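Long-range contacts in filamentous hemagglutinin (Bordetella pertussis, PDB 1RWR), which is an adhesin of the whooping-cough bacterium whose TPS domain, the fragment described here, probably directs its secretion by the two-partner pathway: residues A[2-7]-A[36-41]; A[75-80]-A[102-107]. All coordinates share one frame; numbering follows the deposited sequence.

Contact 1: A[2-7]-A[36-41]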
loop_
_atom_site.group_PDB
_atom_site.type_symbol
_atom_site.label_atom_id
_atom_site.label_comp_id
_atom_site.label_asym_id
_atom_site.label_seq_id
_atom_site.Cartn_x
_atom_site.Cartn_y
_atom_site.Cartn_z
ATOM N N GLY A 2 -9.710 -3.098 17.227
ATOM C CA GLY A 2 -9.912 -1.681 17.099
ATOM C C GLY A 2 -8.595 -0.951 16.987
ATOM O O GLY A 2 -7.705 -1.391 16.275
ATOM N N LEU A 3 -8.515 0.196 17.655
ATOM C CA LEU A 3 -7.333 1.063 17.617
ATOM C C LEU A 3 -6.816 1.245 19.027
ATOM O O LEU A 3 -7.498 1.857 19.869
ATOM C CB LEU A 3 -7.713 2.445 17.038
ATOM C CG LEU A 3 -8.020 2.588 15.572
ATOM C CD1 LEU A 3 -8.761 3.902 15.254
ATOM C CD2 LEU A 3 -6.746 2.510 14.767
ATOM N N VAL A 4 -5.622 0.734 19.288
ATOM C CA VAL A 4 -5.003 0.828 20.595
ATOM C C VAL A 4 -3.621 1.412 20.412
ATOM O O VAL A 4 -2.704 0.697 20.032
ATOM C CB VAL A 4 -4.942 -0.570 21.301
ATOM C CG1 VAL A 4 -4.308 -0.467 22.671
ATOM C CG2 VAL A 4 -6.307 -1.124 21.433
ATOM N N PRO A 5 -3.470 2.710 20.669
ATOM C CA PRO A 5 -2.175 3.358 20.466
ATOM C C PRO A 5 -1.189 3.078 21.581
ATOM O O PRO A 5 -1.565 2.593 22.696
ATOM C CB PRO A 5 -2.525 4.843 20.471
ATOM C CG PRO A 5 -3.698 4.939 21.420
ATOM C CD PRO A 5 -4.484 3.655 21.198
ATOM N N GLN A 6 0.055 3.421 21.277
ATOM C CA GLN A 6 1.163 3.395 22.226
ATOM C C GLN A 6 1.908 4.726 22.194
ATOM O O GLN A 6 1.775 5.495 21.244
ATOM C CB GLN A 6 2.113 2.257 21.877
ATOM C CG GLN A 6 1.452 0.877 22.110
ATOM C CD GLN A 6 2.216 -0.313 21.593
ATOM O OE1 GLN A 6 2.079 -1.423 22.143
ATOM N NE2 GLN A 6 2.999 -0.132 20.579
ATOM N N GLY A 7 2.628 5.024 23.273
ATOM C CA GLY A 7 3.453 6.222 23.373
ATOM C C GLY A 7 2.643 7.503 23.380
ATOM O O GLY A 7 1.621 7.593 24.042
ATOM N N PHE A 36 1.232 1.211 17.541
ATOM C CA PHE A 36 -0.047 0.711 18.002
ATOM C C PHE A 36 0.073 -0.737 18.409
ATOM O O PHE A 36 0.717 -1.534 17.723
ATOM C CB PHE A 36 -1.059 0.732 16.861
ATOM C CG PHE A 36 -1.482 2.097 16.434
ATOM C CD1 PHE A 36 -2.618 2.670 16.960
ATOM C CD2 PHE A 36 -0.726 2.819 15.504
ATOM C CE1 PHE A 36 -3.028 3.950 16.568
ATOM C CE2 PHE A 36 -1.156 4.081 15.110
ATOM C CZ PHE A 36 -2.297 4.636 15.645
ATOM N N GLN A 37 -0.575 -1.081 19.514
ATOM C CA GLN A 37 -0.773 -2.483 19.876
ATOM C C GLN A 37 -1.719 -3.170 18.876
ATOM O O GLN A 37 -1.469 -4.327 18.483
ATOM C CB GLN A 37 -1.357 -2.559 21.283
ATOM C CG GLN A 37 -1.257 -3.910 21.922
ATOM C CD GLN A 37 -2.574 -4.635 21.949
ATOM O OE1 GLN A 37 -3.615 -4.056 22.315
ATOM N NE2 GLN A 37 -2.551 -5.912 21.563
ATOM N N GLN A 38 -2.780 -2.448 18.494
ATOM C CA GLN A 38 -3.776 -2.861 17.521
ATOM C C GLN A 38 -4.117 -1.682 16.602
ATOM O O GLN A 38 -4.326 -0.551 17.083
ATOM C CB GLN A 38 -5.066 -3.313 18.228
ATOM C CG GLN A 38 -4.908 -4.628 18.961
ATOM C CD GLN A 38 -6.200 -5.130 19.501
ATOM O OE1 GLN A 38 -7.032 -5.675 18.745
ATOM N NE2 GLN A 38 -6.410 -4.934 20.796
ATOM N N PHE A 39 -4.125 -1.935 15.293
ATOM C CA PHE A 39 -4.552 -0.925 14.300
ATOM C C PHE A 39 -5.512 -1.513 13.292
ATOM O O PHE A 39 -5.156 -2.437 12.530
ATOM C CB PHE A 39 -3.351 -0.320 13.574
ATOM C CG PHE A 39 -3.712 0.853 12.736
ATOM C CD1 PHE A 39 -3.741 2.119 13.295
ATOM C CD2 PHE A 39 -4.061 0.692 11.390
ATOM C CE1 PHE A 39 -4.118 3.227 12.535
ATOM C CE2 PHE A 39 -4.481 1.793 10.639
ATOM C CZ PHE A 39 -4.506 3.047 11.217
ATOM N N ASN A 40 -6.730 -1.003 13.296
ATOM C CA ASN A 40 -7.768 -1.419 12.384
ATOM C C ASN A 40 -8.606 -0.211 12.048
ATOM O O ASN A 40 -8.839 0.650 12.917
ATOM C CB ASN A 40 -8.663 -2.502 13.046
ATOM C CG ASN A 40 -7.897 -3.726 13.403
ATOM O OD1 ASN A 40 -7.654 -4.580 12.542
ATOM N ND2 ASN A 40 -7.446 -3.814 14.655
ATOM N N VAL A 41 -9.138 -0.179 10.836
ATOM C CA VAL A 41 -10.022 0.880 10.384
ATOM C C VAL A 41 -11.283 0.201 9.804
ATOM O O VAL A 41 -11.199 -0.738 9.011
ATOM C CB VAL A 41 -9.345 1.780 9.326
ATOM C CG1 VAL A 41 -10.299 2.863 8.865
ATOM C CG2 VAL A 41 -8.072 2.404 9.905
#
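The N-terminal strand pairs antiparallel with the chain where it turns a corner after strand 31-36, through a classic beta bulge in which Q37 and Q38 both face V4. V4 N gives a nearly straight hydrogen bond (175°) to Q38 O at 2.9 Å, on a lone pair. V4 O takes Q37 N at 2.8 Å almost along its C=O axis, but the N-H is bent to 131° as the register shifts. Next to the bulge, P5 CB rests on F36 CE1 at 4.0 Å.

N40 clasps the chain start. CB passes G2 O at 3.5 Å; CG, anti to the carbonyl carbon (chi1 -61°), also lies near G2 O. ND2 bonds to G2 O at 2.9 Å; the acceptor lies close to the amide plane and uses a lone pair. OD1 takes the backbone N-H of R87, so one amide spans the N-terminal segment and the next coil.

L3 extends alongside F39, with its CD2 3.4 Å from F39 CD1. That same F39 CD1 stands 3.5 Å over the centre of one face of F36, while F36 CD1 meets the F39 edge in plane. V4, Q37 and Q38 point together to the other side, where V4 CG1 lies 3.7 Å from Q37 OE1; Q37 NE2 bonds to D82 OD2 and Q38 OE1 to Q1 N.

The N-terminal strand thus joins the first strand of the ten-stranded parallel sheet, consistent with capping that end of the beta-helix. The chemistry divides by face: aromatic and leucine packing inward, glutamines about a valine outward, and main-chain bonds between, prolonged by the N40 amide.

Contact 2: A[75-80]-A[102-107]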
loop_
_atom_site.group_PDB
_atom_site.type_symbol
_atom_site.label_atom_id
_atom_site.label_comp_id
_atom_site.label_asym_id
_atom_site.label_seq_id
_atom_site.Cartn_x
_atom_site.Cartn_y
_atom_site.Cartn_z
ATOM N N ALA A 75 4.876 12.714 6.536
ATOM C CA ALA A 75 4.625 11.275 6.404
ATOM C C ALA A 75 4.115 10.801 7.755
ATOM O O ALA A 75 4.667 11.146 8.781
ATOM C CB ALA A 75 5.893 10.518 6.036
ATOM N N ILE A 76 3.047 10.022 7.736
ATOM C CA ILE A 76 2.448 9.483 8.931
ATOM C C ILE A 76 2.548 7.959 8.801
ATOM O O ILE A 76 1.987 7.361 7.891
ATOM C CB ILE A 76 0.958 9.932 9.025
ATOM C CG1 ILE A 76 0.836 11.475 9.202
ATOM C CG2 ILE A 76 0.271 9.248 10.214
ATOM C CD1 ILE A 76 -0.541 12.042 8.927
ATOM N N LEU A 77 3.332 7.365 9.702
ATOM C CA LEU A 77 3.508 5.950 9.813
ATOM C C LEU A 77 2.729 5.431 11.013
ATOM O O LEU A 77 2.885 5.944 12.128
ATOM C CB LEU A 77 4.976 5.697 10.097
ATOM C CG LEU A 77 5.421 4.278 10.423
ATOM C CD1 LEU A 77 5.123 3.267 9.307
ATOM C CD2 LEU A 77 6.923 4.339 10.688
ATOM N N ALA A 78 1.903 4.430 10.777
ATOM C CA ALA A 78 1.213 3.684 11.794
ATOM C C ALA A 78 1.804 2.289 11.743
ATOM O O ALA A 78 1.648 1.606 10.734
ATOM C CB ALA A 78 -0.318 3.613 11.482
ATOM N N GLU A 79 2.491 1.883 12.805
ATOM C CA GLU A 79 3.163 0.586 12.897
ATOM C C GLU A 79 2.548 -0.230 14.007
ATOM O O GLU A 79 2.465 0.249 15.128
ATOM C CB GLU A 79 4.643 0.793 13.266
ATOM C CG GLU A 79 5.414 -0.502 13.370
ATOM C CD GLU A 79 6.795 -0.366 14.004
ATOM O OE1 GLU A 79 7.222 0.755 14.285
ATOM O OE2 GLU A 79 7.500 -1.398 14.150
ATOM N N VAL A 80 2.108 -1.438 13.710
ATOM C CA VAL A 80 1.591 -2.333 14.733
ATOM C C VAL A 80 2.746 -3.112 15.353
ATOM O O VAL A 80 3.517 -3.761 14.647
ATOM C CB VAL A 80 0.545 -3.305 14.170
ATOM C CG1 VAL A 80 0.171 -4.385 15.210
ATOM C CG2 VAL A 80 -0.683 -2.567 13.737
ATOM N N ILE A 102 1.630 5.566 5.678
ATOM C CA ILE A 102 2.253 4.243 5.670
ATOM C C ILE A 102 1.639 3.468 6.804
ATOM O O ILE A 102 1.710 3.904 7.968
ATOM C CB ILE A 102 3.797 4.331 5.892
ATOM C CG1 ILE A 102 4.494 5.265 4.901
ATOM C CG2 ILE A 102 4.390 2.955 5.792
ATOM C CD1 ILE A 102 4.486 6.709 5.277
ATOM N N ILE A 103 1.047 2.324 6.473
ATOM C CA ILE A 103 0.473 1.403 7.448
ATOM C C ILE A 103 1.300 0.115 7.405
ATOM O O ILE A 103 1.360 -0.561 6.404
ATOM C CB ILE A 103 -1.020 1.102 7.166
ATOM C CG1 ILE A 103 -1.879 2.372 6.946
ATOM C CG2 ILE A 103 -1.599 0.231 8.328
ATOM C CD1 ILE A 103 -1.880 3.278 8.030
ATOM N N ALA A 104 1.956 -0.206 8.504
ATOM C CA ALA A 104 2.886 -1.341 8.592
ATOM C C ALA A 104 2.459 -2.319 9.662
ATOM O O ALA A 104 2.377 -1.979 10.854
ATOM C CB ALA A 104 4.302 -0.839 8.866
ATOM N N ASN A 105 2.211 -3.561 9.265
ATOM C CA ASN A 105 1.872 -4.595 10.216
ATOM C C ASN A 105 2.456 -5.944 9.706
ATOM O O ASN A 105 1.909 -6.553 8.793
ATOM C CB ASN A 105 0.356 -4.664 10.416
ATOM C CG ASN A 105 -0.025 -5.650 11.533
ATOM O OD1 ASN A 105 0.803 -6.502 11.921
ATOM N ND2 ASN A 105 -1.247 -5.561 12.023
ATOM N N PRO A 106 3.574 -6.386 10.260
ATOM C CA PRO A 106 4.174 -7.651 9.835
ATOM C C PRO A 106 3.271 -8.873 9.964
ATOM O O PRO A 106 3.525 -9.855 9.296
ATOM C CB PRO A 106 5.424 -7.764 10.706
ATOM C CG PRO A 106 5.792 -6.347 10.937
ATOM C CD PRO A 106 4.472 -5.643 11.181
ATOM N N ASN A 107 2.239 -8.790 10.772
ATOM C CA ASN A 107 1.306 -9.905 10.940
ATOM C C ASN A 107 0.336 -10.079 9.798
ATOM O O ASN A 107 -0.294 -11.129 9.663
ATOM C CB ASN A 107 0.551 -9.726 12.232
ATOM C CG ASN A 107 1.487 -9.588 13.412
ATOM O OD1 ASN A 107 2.319 -10.497 13.672
ATOM N ND2 ASN A 107 1.429 -8.458 14.082
#
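V80 lies obliquely across the side-chain amide of N105, its CG2 3.5 Å from N105 ND2 and its CB packed near the amide carbon. The amide reaches this position because CG of N105 is anti to the backbone N (chi1 -174°). Both ends of the group are held: ND2 donates to S86 OG and S84 O, while OD1 accepts N107 N at 2.9 Å in an Asx turn. That N-H approaches 37° above the carbonyl plane instead of along a lone pair. N107 ND2 adds a weak bond to the same oxygen, but its main partner is D82 O.

Upstream, the two strands run parallel, 12° apart, in exact register: L77 beside I102, A78 beside I103, E79 beside A104. Four hydrogen bonds join them in regular succession, I102 N to I76 O, A78 N to I102 O, A104 N to A78 O and V80 N to A104 O, each 2.9 Å. The last three arrive nearly along the acceptor's C=O axis.

Residues at matching positions pack on one another across the two strands. L77 swings its CD1 over to I102 CG2 at 3.6 Å and also touches the A104 methyl, and P129 and V131 of strand 128-132 pack on L77. On the opposite face A78 CB meets I103 CD1 at 3.8 Å, beside the rings of F36 and F39. Such aligned stacking of residues in successive coils is characteristic of a parallel beta-helix.

E79 is buried on the face of L77, yet its carboxylate has K35, H33 and R128 as partners, which probably keeps it ionised. The chemistry thus implies a largely apolar strand pair joined by regular main-chain bonds, with buried polar groups where specific partners meet them.

In the fold
From the N terminus, segment 2-7 is followed by 28 residues, including strands 10-12 and 20-22 and most of 31-36, before 36-41 returns to close contact 1. Contact 2 opens only later and spans 21 residues: the chain leaves strand 75-80, passes through 86-89 and 91-96, and comes back at 99-104, one coil of the beta-helix. The two loops therefore stand in series, neither nested nor crossed. They meet through strand 75-80, since F36 N probably bonds to E79 O and F39 CB packs on V80 CG2. Contact 1 thereby fastens the N-terminal strand to the edge of the ten-stranded parallel sheet that contact 2 continues inward.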